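Local coordinates for glycosyltransferase Gtf1 (Streptococcus pneumoniae, PDB 4PQG), which belongs to the GT-B fold glycosyltransferases and carries an additional extended beta-sheet domain, with uridine-5'-diphosphate bound in its pocket, at residues E340-I343 with D344-V347; L374-I377 with I378-Q382; F440-D443 with G444-Y448; V457-Q460 with I461-A464. All blocks are in the same frame, centred on the assembly; numbering follows the deposited sequence.

Contact 1: E340-I343 with D344-V347; sequences EKHI and DWLV. With UDP (uridine-5'-diphosphate), chain C.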
loop_
_atom_site.group_PDB
_atom_site.type_symbol
_atom_site.label_atom_id
_atom_site.label_comp_id
_atom_site.label_asym_id
_atom_site.label_seq_id
_atom_site.Cartn_x
_atom_site.Cartn_y
_atom_site.Cartn_z
ATOM N N GLU A 340 13.052 -3.844 -7.973
ATOM C CA GLU A 340 12.304 -4.872 -8.727
ATOM C C GLU A 340 11.472 -4.328 -9.910
ATOM O O GLU A 340 10.998 -5.106 -10.758
ATOM C CB GLU A 340 11.417 -5.725 -7.789
ATOM C CG GLU A 340 10.211 -4.964 -7.210
ATOM C CD GLU A 340 9.485 -5.710 -6.092
ATOM O OE1 GLU A 340 9.762 -6.917 -5.861
ATOM O OE2 GLU A 340 8.618 -5.088 -5.433
ATOM N N LYS A 341 11.294 -3.007 -9.967
ATOM C CA LYS A 341 10.591 -2.364 -11.097
ATOM C C LYS A 341 11.564 -1.932 -12.215
ATOM O O LYS A 341 11.137 -1.637 -13.329
ATOM C CB LYS A 341 9.776 -1.142 -10.622
ATOM C CG LYS A 341 8.720 -1.440 -9.544
ATOM C CD LYS A 341 7.519 -2.238 -10.089
ATOM C CE LYS A 341 6.544 -2.604 -8.973
ATOM N NZ LYS A 341 5.179 -2.981 -9.462
ATOM N N HIS A 342 12.861 -1.881 -11.894
ATOM C CA HIS A 342 13.936 -1.591 -12.863
ATOM C C HIS A 342 13.663 -0.414 -13.745
ATOM O O HIS A 342 13.916 -0.466 -14.961
ATOM C CB HIS A 342 14.222 -2.806 -13.748
ATOM C CG HIS A 342 14.450 -4.073 -12.980
ATOM N ND1 HIS A 342 15.645 -4.387 -12.433
ATOM C CD2 HIS A 342 13.584 -5.117 -12.669
ATOM C CE1 HIS A 342 15.550 -5.579 -11.807
ATOM N NE2 HIS A 342 14.287 -6.027 -11.957
ATOM N N ILE A 343 13.155 0.666 -13.157
ATOM C CA ILE A 343 12.846 1.862 -13.932
ATOM C C ILE A 343 14.109 2.406 -14.605
ATOM O O ILE A 343 14.020 3.026 -15.671
ATOM C CB ILE A 343 12.096 2.918 -13.101
ATOM C CG1 ILE A 343 10.744 2.359 -12.636
ATOM C CG2 ILE A 343 11.848 4.177 -13.919
ATOM C CD1 ILE A 343 10.062 3.207 -11.588
ATOM N N ASP A 344 15.275 2.123 -14.018
ATOM C CA ASP A 344 16.539 2.579 -14.611
ATOM C C ASP A 344 16.755 2.032 -16.016
ATOM O O ASP A 344 17.241 2.748 -16.891
ATOM C CB ASP A 344 17.743 2.306 -13.703
ATOM C CG ASP A 344 17.874 0.846 -13.328
ATOM O OD1 ASP A 344 16.864 0.273 -12.859
ATOM O OD2 ASP A 344 18.981 0.281 -13.499
ATOM N N TRP A 345 16.368 0.778 -16.238
ATOM C CA TRP A 345 16.371 0.200 -17.578
ATOM C C TRP A 345 15.484 0.956 -18.522
ATOM O O TRP A 345 15.870 1.187 -19.676
ATOM C CB TRP A 345 15.996 -1.280 -17.551
ATOM C CG TRP A 345 16.936 -2.155 -16.751
ATOM C CD1 TRP A 345 18.211 -1.843 -16.297
ATOM C CD2 TRP A 345 16.712 -3.545 -16.318
ATOM N NE1 TRP A 345 18.760 -2.898 -15.618
ATOM C CE2 TRP A 345 17.921 -3.946 -15.590
ATOM C CE3 TRP A 345 15.661 -4.448 -16.433
ATOM C CZ2 TRP A 345 18.057 -5.205 -15.022
ATOM C CZ3 TRP A 345 15.799 -5.714 -15.845
ATOM C CH2 TRP A 345 16.978 -6.084 -15.161
ATOM N N LEU A 346 14.297 1.371 -18.060
ATOM C CA LEU A 346 13.398 2.162 -18.902
ATOM C C LEU A 346 13.975 3.529 -19.253
ATOM O O LEU A 346 13.848 3.987 -20.404
ATOM C CB LEU A 346 12.021 2.362 -18.242
ATOM C CG LEU A 346 11.202 1.094 -17.997
ATOM C CD1 LEU A 346 9.887 1.473 -17.327
ATOM C CD2 LEU A 346 10.959 0.363 -19.315
ATOM N N VAL A 347 14.576 4.192 -18.267
ATOM C CA VAL A 347 15.159 5.506 -18.505
ATOM C C VAL A 347 16.241 5.414 -19.598
ATOM O O VAL A 347 16.203 6.177 -20.576
ATOM C CB VAL A 347 15.700 6.164 -17.204
ATOM C CG1 VAL A 347 16.501 7.421 -17.514
ATOM C CG2 VAL A 347 14.553 6.518 -16.264
HETATM N N1 UDP C . 0.065 4.482 -7.572
HETATM C C2 UDP C . -0.444 5.781 -7.353
HETATM N N3 UDP C . 0.298 6.828 -7.683
HETATM C C4 UDP C . 1.523 6.709 -8.213
HETATM C C5 UDP C . 2.068 5.442 -8.439
HETATM C C6 UDP C . 1.295 4.323 -8.105
HETATM O O2 UDP C . -1.588 5.959 -6.866
HETATM O O4 UDP C . 2.156 7.751 -8.498
HETATM C "C1'" UDP C . -0.798 3.340 -7.234
HETATM C "C2'" UDP C . -1.332 2.732 -8.529
HETATM O "O2'" UDP C . -2.525 3.371 -9.025
HETATM C "C3'" UDP C . -1.581 1.272 -8.189
HETATM C "C4'" UDP C . -0.625 0.998 -7.031
HETATM O "O4'" UDP C . -0.084 2.265 -6.622
HETATM O "O3'" UDP C . -2.929 1.078 -7.745
HETATM C "C5'" UDP C . 0.541 0.094 -7.427
HETATM O "O5'" UDP C . 0.047 -1.222 -7.604
HETATM P PA UDP C . 0.805 -2.284 -8.538
HETATM O O1A UDP C . 0.048 -3.585 -8.498
HETATM O O2A UDP C . 1.016 -1.611 -9.873
HETATM O O3A UDP C . 2.322 -2.391 -8.001
HETATM P PB UDP C . 2.914 -2.881 -6.586
HETATM O O1B UDP C . 4.116 -3.714 -6.969
HETATM O O2B UDP C . 3.242 -1.599 -5.839
HETATM O O3B UDP C . 1.836 -3.735 -5.946
HETATM O O HOH W 1 17.495 -2.371 -12.433
#

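Contact 2: L374-I377 with I378-Q382; sequences LREI and IANHQ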
loop_
_atom_site.group_PDB
_atom_site.type_symbol
_atom_site.label_atom_id
_atom_site.label_comp_id
_atom_site.label_asym_id
_atom_site.label_seq_id
_atom_site.Cartn_x
_atom_site.Cartn_y
_atom_site.Cartn_z
ATOM N N LEU A 374 17.778 7.330 -10.390
ATOM C CA LEU A 374 17.066 7.802 -11.569
ATOM C C LEU A 374 17.452 9.246 -11.958
ATOM O O LEU A 374 17.694 9.527 -13.132
ATOM C CB LEU A 374 15.554 7.653 -11.395
ATOM C CG LEU A 374 14.977 6.246 -11.205
ATOM C CD1 LEU A 374 13.453 6.337 -11.151
ATOM C CD2 LEU A 374 15.424 5.271 -12.294
ATOM N N ARG A 375 17.505 10.133 -10.963
ATOM C CA ARG A 375 17.998 11.498 -11.133
ATOM C C ARG A 375 19.437 11.544 -11.666
ATOM O O ARG A 375 19.772 12.395 -12.491
ATOM C CB ARG A 375 17.925 12.252 -9.805
ATOM C CG ARG A 375 16.521 12.661 -9.416
ATOM C CD ARG A 375 16.514 13.706 -8.316
ATOM N NE ARG A 375 16.727 13.108 -6.997
ATOM C CZ ARG A 375 15.756 12.720 -6.166
ATOM N NH1 ARG A 375 16.071 12.194 -4.992
ATOM N NH2 ARG A 375 14.473 12.862 -6.497
ATOM N N GLU A 376 20.273 10.632 -11.177
ATOM C CA GLU A 376 21.657 10.525 -11.608
ATOM C C GLU A 376 21.776 10.151 -13.098
ATOM O O GLU A 376 22.527 10.795 -13.834
ATOM C CB GLU A 376 22.404 9.543 -10.705
ATOM C CG GLU A 376 23.792 9.147 -11.168
ATOM C CD GLU A 376 24.346 7.987 -10.347
ATOM O OE1 GLU A 376 24.425 8.122 -9.107
ATOM O OE2 GLU A 376 24.692 6.940 -10.943
ATOM N N ILE A 377 21.029 9.132 -13.530
ATOM C CA ILE A 377 20.985 8.729 -14.933
ATOM C C ILE A 377 20.499 9.871 -15.842
ATOM O O ILE A 377 21.107 10.153 -16.886
ATOM C CB ILE A 377 20.112 7.461 -15.149
ATOM C CG1 ILE A 377 20.670 6.292 -14.336
ATOM C CG2 ILE A 377 20.046 7.082 -16.627
ATOM C CD1 ILE A 377 19.744 5.100 -14.243
ATOM N N ILE A 378 19.416 10.525 -15.433
ATOM C CA ILE A 378 18.846 11.641 -16.170
ATOM C C ILE A 378 19.851 12.798 -16.284
ATOM O O ILE A 378 20.057 13.336 -17.382
ATOM C CB ILE A 378 17.519 12.096 -15.527
ATOM C CG1 ILE A 378 16.487 10.967 -15.618
ATOM C CG2 ILE A 378 16.979 13.357 -16.186
ATOM C CD1 ILE A 378 15.294 11.155 -14.692
ATOM N N ALA A 379 20.483 13.160 -15.165
ATOM C CA ALA A 379 21.497 14.217 -15.165
ATOM C C ALA A 379 22.646 13.875 -16.110
ATOM O O ALA A 379 23.014 14.696 -16.952
ATOM C CB ALA A 379 22.029 14.471 -13.763
ATOM N N ASN A 380 23.191 12.665 -15.966
ATOM C CA ASN A 380 24.322 12.184 -16.767
ATOM C C ASN A 380 24.104 12.224 -18.273
ATOM O O ASN A 380 25.075 12.322 -19.037
ATOM C CB ASN A 380 24.723 10.759 -16.362
ATOM C CG ASN A 380 25.411 10.704 -15.008
ATOM O OD1 ASN A 380 25.796 11.733 -14.458
ATOM N ND2 ASN A 380 25.566 9.491 -14.462
ATOM N N HIS A 381 22.841 12.129 -18.696
ATOM C CA HIS A 381 22.501 12.167 -20.117
ATOM C C HIS A 381 21.838 13.462 -20.535
ATOM O O HIS A 381 21.369 13.587 -21.666
ATOM C CB HIS A 381 21.672 10.935 -20.507
ATOM C CG HIS A 381 22.459 9.634 -20.465
ATOM N ND1 HIS A 381 22.650 8.930 -19.325
ATOM C CD2 HIS A 381 23.120 8.932 -21.469
ATOM C CE1 HIS A 381 23.391 7.838 -19.591
ATOM N NE2 HIS A 381 23.674 7.838 -20.900
ATOM N N GLN A 382 21.820 14.441 -19.628
ATOM C CA GLN A 382 21.135 15.727 -19.840
ATOM C C GLN A 382 19.702 15.548 -20.358
ATOM O O GLN A 382 19.252 16.238 -21.280
ATOM C CB GLN A 382 21.967 16.664 -20.740
ATOM C CG GLN A 382 23.225 17.195 -20.056
ATOM C CD GLN A 382 24.273 17.748 -21.024
ATOM O OE1 GLN A 382 23.959 18.489 -21.968
ATOM N NE2 GLN A 382 25.532 17.407 -20.771
#

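Contact 3: F440-D443 with G444-Y448; sequences FIED and GQNGY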
loop_
_atom_site.group_PDB
_atom_site.type_symbol
_atom_site.label_atom_id
_atom_site.label_comp_id
_atom_site.label_asym_id
_atom_site.label_seq_id
_atom_site.Cartn_x
_atom_site.Cartn_y
_atom_site.Cartn_z
ATOM N N PHE A 440 -2.056 -8.886 -19.305
ATOM C CA PHE A 440 -2.478 -7.609 -19.893
ATOM C C PHE A 440 -1.895 -7.239 -21.262
ATOM O O PHE A 440 -2.385 -6.303 -21.890
ATOM C CB PHE A 440 -2.251 -6.458 -18.907
ATOM C CG PHE A 440 -3.070 -6.573 -17.656
ATOM C CD1 PHE A 440 -4.460 -6.497 -17.710
ATOM C CD2 PHE A 440 -2.455 -6.783 -16.425
ATOM C CE1 PHE A 440 -5.227 -6.616 -16.559
ATOM C CE2 PHE A 440 -3.217 -6.899 -15.267
ATOM C CZ PHE A 440 -4.605 -6.813 -15.334
ATOM N N ILE A 441 -0.862 -7.956 -21.707
ATOM C CA ILE A 441 -0.209 -7.666 -22.989
ATOM C C ILE A 441 -0.404 -8.832 -23.958
ATOM O O ILE A 441 -0.028 -9.971 -23.661
ATOM C CB ILE A 441 1.308 -7.363 -22.845
ATOM C CG1 ILE A 441 1.574 -6.378 -21.703
ATOM C CG2 ILE A 441 1.880 -6.826 -24.155
ATOM C CD1 ILE A 441 3.046 -6.059 -21.483
ATOM N N GLU A 442 -1.029 -8.535 -25.097
ATOM C CA GLU A 442 -1.100 -9.454 -26.245
ATOM C C GLU A 442 -0.038 -9.014 -27.231
ATOM O O GLU A 442 -0.210 -7.999 -27.912
ATOM C CB GLU A 442 -2.458 -9.357 -26.938
ATOM C CG GLU A 442 -3.640 -9.743 -26.077
ATOM C CD GLU A 442 -4.056 -11.184 -26.256
ATOM O OE1 GLU A 442 -3.456 -11.887 -27.102
ATOM O OE2 GLU A 442 -4.990 -11.602 -25.540
ATOM N N ASP A 443 1.061 -9.761 -27.303
ATOM C CA ASP A 443 2.204 -9.318 -28.095
ATOM C C ASP A 443 1.781 -8.992 -29.518
ATOM O O ASP A 443 1.179 -9.823 -30.194
ATOM C CB ASP A 443 3.317 -10.368 -28.113
ATOM C CG ASP A 443 4.576 -9.860 -28.804
ATOM O OD1 ASP A 443 5.035 -8.750 -28.467
ATOM O OD2 ASP A 443 5.099 -10.562 -29.699
ATOM N N GLY A 444 2.088 -7.773 -29.947
ATOM C CA GLY A 444 1.802 -7.336 -31.300
ATOM C C GLY A 444 0.391 -6.819 -31.503
ATOM O O GLY A 444 0.088 -6.294 -32.572
ATOM N N GLN A 445 -0.475 -6.973 -30.498
ATOM C CA GLN A 445 -1.876 -6.542 -30.609
ATOM C C GLN A 445 -2.144 -5.300 -29.775
ATOM O O GLN A 445 -2.758 -4.348 -30.261
ATOM C CB GLN A 445 -2.850 -7.660 -30.196
ATOM C CG GLN A 445 -2.779 -8.949 -31.020
ATOM C CD GLN A 445 -3.155 -8.765 -32.487
ATOM O OE1 GLN A 445 -3.875 -7.830 -32.856
ATOM N NE2 GLN A 445 -2.656 -9.660 -33.335
ATOM N N ASN A 446 -1.708 -5.304 -28.509
ATOM C CA ASN A 446 -1.846 -4.092 -27.695
ATOM C C ASN A 446 -0.511 -3.580 -27.161
ATOM O O ASN A 446 -0.462 -2.819 -26.197
ATOM C CB ASN A 446 -2.897 -4.275 -26.573
ATOM C CG ASN A 446 -2.385 -5.109 -25.418
ATOM O OD1 ASN A 446 -1.782 -6.171 -25.617
ATOM N ND2 ASN A 446 -2.628 -4.636 -24.188
ATOM N N GLY A 447 0.569 -3.977 -27.819
ATOM C CA GLY A 447 1.903 -3.598 -27.381
ATOM C C GLY A 447 2.849 -4.733 -27.676
ATOM O O GLY A 447 2.647 -5.489 -28.647
ATOM N N TYR A 448 3.875 -4.861 -26.840
ATOM C CA TYR A 448 4.911 -5.873 -27.032
ATOM C C TYR A 448 5.385 -6.542 -25.746
ATOM O O TYR A 448 5.590 -5.886 -24.729
ATOM C CB TYR A 448 6.129 -5.261 -27.691
ATOM C CG TYR A 448 5.899 -4.630 -29.034
ATOM C CD1 TYR A 448 5.549 -5.403 -30.152
ATOM C CD2 TYR A 448 6.063 -3.256 -29.201
ATOM C CE1 TYR A 448 5.351 -4.808 -31.393
ATOM C CE2 TYR A 448 5.881 -2.661 -30.433
ATOM C CZ TYR A 448 5.529 -3.438 -31.521
ATOM O OH TYR A 448 5.345 -2.817 -32.733
#

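Contact 4: V457-Q460 with I461-A464; sequences VEDQ and IKQA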
loop_
_atom_site.group_PDB
_atom_site.type_symbol
_atom_site.label_atom_id
_atom_site.label_comp_id
_atom_site.label_asym_id
_atom_site.label_seq_id
_atom_site.Cartn_x
_atom_site.Cartn_y
_atom_site.Cartn_z
ATOM N N VAL A 457 21.371 -8.596 -19.034
ATOM C CA VAL A 457 22.402 -7.712 -19.603
ATOM C C VAL A 457 21.789 -6.344 -19.926
ATOM O O VAL A 457 20.932 -6.228 -20.801
ATOM C CB VAL A 457 23.056 -8.314 -20.875
ATOM C CG1 VAL A 457 24.197 -7.429 -21.369
ATOM C CG2 VAL A 457 23.539 -9.737 -20.617
ATOM N N GLU A 458 22.240 -5.319 -19.213
ATOM C CA GLU A 458 21.696 -3.968 -19.341
ATOM C C GLU A 458 21.724 -3.397 -20.769
ATOM O O GLU A 458 20.720 -2.860 -21.240
ATOM C CB GLU A 458 22.390 -3.019 -18.366
ATOM C CG GLU A 458 21.733 -1.655 -18.278
ATOM C CD GLU A 458 22.595 -0.627 -17.571
ATOM O OE1 GLU A 458 23.620 -0.197 -18.146
ATOM O OE2 GLU A 458 22.239 -0.235 -16.443
ATOM N N ASP A 459 22.852 -3.520 -21.464
ATOM C CA ASP A 459 22.928 -3.056 -22.863
ATOM C C ASP A 459 21.890 -3.685 -23.796
ATOM O O ASP A 459 21.306 -2.983 -24.624
ATOM C CB ASP A 459 24.320 -3.296 -23.443
ATOM C CG ASP A 459 25.389 -2.446 -22.784
ATOM O OD1 ASP A 459 25.069 -1.396 -22.178
ATOM O OD2 ASP A 459 26.567 -2.833 -22.888
ATOM N N GLN A 460 21.689 -5.001 -23.677
ATOM C CA GLN A 460 20.674 -5.736 -24.447
ATOM C C GLN A 460 19.265 -5.274 -24.116
ATOM O O GLN A 460 18.432 -5.101 -25.009
ATOM C CB GLN A 460 20.741 -7.236 -24.156
ATOM C CG GLN A 460 21.368 -8.068 -25.250
ATOM C CD GLN A 460 22.863 -7.871 -25.311
ATOM O OE1 GLN A 460 23.622 -8.540 -24.592
ATOM N NE2 GLN A 460 23.301 -6.945 -26.168
ATOM N N ILE A 461 19.000 -5.098 -22.824
ATOM C CA ILE A 461 17.682 -4.665 -22.361
ATOM C C ILE A 461 17.322 -3.289 -22.913
ATOM O O ILE A 461 16.253 -3.123 -23.495
ATOM C CB ILE A 461 17.589 -4.668 -20.824
ATOM C CG1 ILE A 461 17.612 -6.112 -20.302
ATOM C CG2 ILE A 461 16.339 -3.917 -20.352
ATOM C CD1 ILE A 461 18.054 -6.210 -18.847
ATOM N N LYS A 462 18.206 -2.312 -22.744
ATOM C CA LYS A 462 17.915 -0.958 -23.203
ATOM C C LYS A 462 17.728 -0.912 -24.719
ATOM O O LYS A 462 16.886 -0.165 -25.224
ATOM C CB LYS A 462 18.978 0.040 -22.725
ATOM C CG LYS A 462 20.059 0.401 -23.722
ATOM C CD LYS A 462 21.158 1.207 -23.053
ATOM C CE LYS A 462 22.392 1.252 -23.941
ATOM N NZ LYS A 462 23.621 1.452 -23.124
ATOM N N GLN A 463 18.508 -1.726 -25.430
ATOM C CA GLN A 463 18.422 -1.823 -26.886
ATOM C C GLN A 463 17.088 -2.431 -27.308
ATOM O O GLN A 463 16.479 -1.976 -28.272
ATOM C CB GLN A 463 19.608 -2.630 -27.436
ATOM C CG GLN A 463 19.399 -3.294 -28.788
ATOM C CD GLN A 463 20.608 -4.129 -29.215
ATOM O OE1 GLN A 463 20.533 -5.364 -29.324
ATOM N NE2 GLN A 463 21.741 -3.458 -29.430
ATOM N N ALA A 464 16.626 -3.436 -26.570
ATOM C CA ALA A 464 15.347 -4.077 -26.869
ATOM C C ALA A 464 14.180 -3.119 -26.673
ATOM O O ALA A 464 13.384 -2.919 -27.593
ATOM C CB ALA A 464 15.159 -5.356 -26.054
#

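Contact 1: E340-I343 with D344-V347
At the start of helix 343-353, beside the uridine-5'-diphosphate pocket, His342 takes the N-cap position and stacks on Trp345 of the first turn. The pair is an offset stack. The centroids of the His342 ring and the Trp345 six-membered ring are 4.0 Å apart, and the planes are only 10° from parallel. Both side chains run the same way. His342 CB adds a CH-pi contact over the same six-membered ring, 3.9 Å from its centroid. At the imidazole edge, in the ring plane, a water sits 2.7 Å from His342 ND1. That water also donates to Asp344 OD1 at 2.8 Å, so it joins ring and carboxylate. Asp344 CG stands between its own backbone N and carbonyl carbon (chi1 56°), which turns the carboxylate back toward the turn before it. The other ring nitrogen of His342, NE2, is hydrogen-bonded to Thr410 OG1, so the imidazole is held at two points as well as by the stack. The backbone joins in through a weak bond from Trp345 N to His342 O and a better one, 2.9 Å, from Val347 N to Ile343 O. Lys341 points away from the helix and reaches the diphosphate. Its NZ donates a hydrogen bond to UDP O1B at 2.8 Å, bonds weakly to UDP O3A, and forms a salt bridge with Glu412. The first turn is largely buried: Ile343 and Val347 pack on helix 371-380 and strand 361-365, while Trp345 meets helix 458-474.

Contact 2: L374-I377 with I378-Q382
His381 turns back on the last turn of helix 371-380 and grips the carbonyl of Ile377. Its ring nitrogen ND1 donates to Ile377 O at 3.1 Å, and the N-H...O angle is 161°. The oxygen lies at the ring edge, within 4° of the imidazole plane. Because His381 CG sits beside its own backbone N (chi1 -69°), ring and main chain can address the same acceptor. His381 N bonds weakly to both Ile377 O and Ile378 O. The carbonyls before it are met in the usual helical way: Leu374 O accepts from Ile378 N, Arg375 O from Ala379 N, and Glu376 O from Asn380 N at 2.9 Å. The Asn380 amide lies alongside Glu376, with ND2 3.8 Å from Glu376 CG. Ile378 covers Leu374 O with its CG1 at 3.1 Å and faces strand 387-391. Ile377 turns to helix 343-353. Past the last turn, Gln382 N takes Ala379 O at 2.9 Å, and Ala383 N reaches back to Ile378 O. Gln382 has positive phi and is the C-prime residue. This is a Schellman motif, closing the helix of the beta-alpha-beta unit formed by strand 361-365, helix 371-380 and strand 387-391.

Contact 3: F440-D443 with G444-Y448
The flat amide of Asn446 meets the backbone of 440-442 edge-on and bonds to it through both of its polar atoms. ND2 donates to Phe440 O at 2.8 Å, with the acceptor close to the amide plane and the donor in the plane of the Phe440 carbonyl. OD1 accepts from Glu442 N, which lies in the plane of the Asn446 side-chain carbonyl. The modelled distance from Glu442 N to Asn446 OD1, 2.5 Å, is unusually short, and its exact length is doubtful. The amide CG stands between the backbone N and carbonyl carbon of Asn446 (chi1 76°), which carries it back over the turn. These two bonds fix its rotation. The Tyr448 ring has Asp443 OD1 at its edge, near the ring plane and 3.8 Å from CD1. The stronger partner of that oxygen is Leu449 N. Tyr448 also makes a cation-pi contact with Lys468, and the Phe440 ring meets Phe414 edge-to-face. Glu442 O takes two donors, Gln445 N at 2.8 Å and Asn446 N at 3.1 Å. Outside these bonds, Glu442 CB touches Gln445 CB at 3.7 Å, and Ile441 CG2 rests 3.9 Å from Tyr448 C. Gly444 N gives a bond to Gly447 O. Residues Glu442-Gln445 form a type II beta turn, with Gly444 at its third position in positive phi. It links helix 436-440 to strand 447-450, an edge strand of the C-terminal Rossmann-like domain, as in GT-B proteins.

Contact 4: V457-Q460 with I461-A464
Ile461 supplies the buried side of this first turn of helix 458-474, while Asp459 and Lys462 form a looser ionic pair on its outer side. Ile461 CG1 sits 3.4 Å from Val457 O, and CD1 follows the same carbonyl at 3.5 Å. The CG1 branch lies beside the backbone N (chi1 -69°), which lays it back along the turn toward Val457. Beyond the turn, Ile461 packs against Trp345 of helix 343-353. Val457 is the N-cap residue, and its carbonyl accepts from Ile461 N at 3.0 Å. Lys462 N to Glu458 O is nearly straight, with an N-H...O angle of 174°. The next two bonds, Gln463 N to Asp459 O and Ala464 N to Gln460 O, are more bent. Across the outer side, Asp459 and Lys462 run alongside each other. Lys462 NZ reaches Asp459 OD1 at 3.3 Å, a salt bridge whose hydrogen bond is weak. Glu458 is held differently, by a salt bridge to Lys348 on helix 343-353. Gln460 and Gln463 are exposed. One inward isoleucine and several outward polar residues make this an amphipathic first turn of helix 458-474, with Val457 at the N-cap and its buried side packed on helix 343-353.

All four contacts fall within the glycosyl transferases group 1 region and follow one another along the chain, from contact 1 to contact 4. Contact 1 is the hub. Its helix 343-353 touches contact 2, where Asp344 CB meets Ile377 CD1 at 3.5 Å, and also helix 458-474 of contact 4. Their centres lie about 13 Å and 11 Å away. Contacts 2 and 4 do not touch each other. Contact 3 stands apart, about 20 Å between centres from both contact 1 and contact 4. They belong to one domain built on a six-stranded parallel sheet; contact 3 leads into its outermost strand 447-450, which helix 458-474 follows. Contact 1 alone reaches the diphosphate.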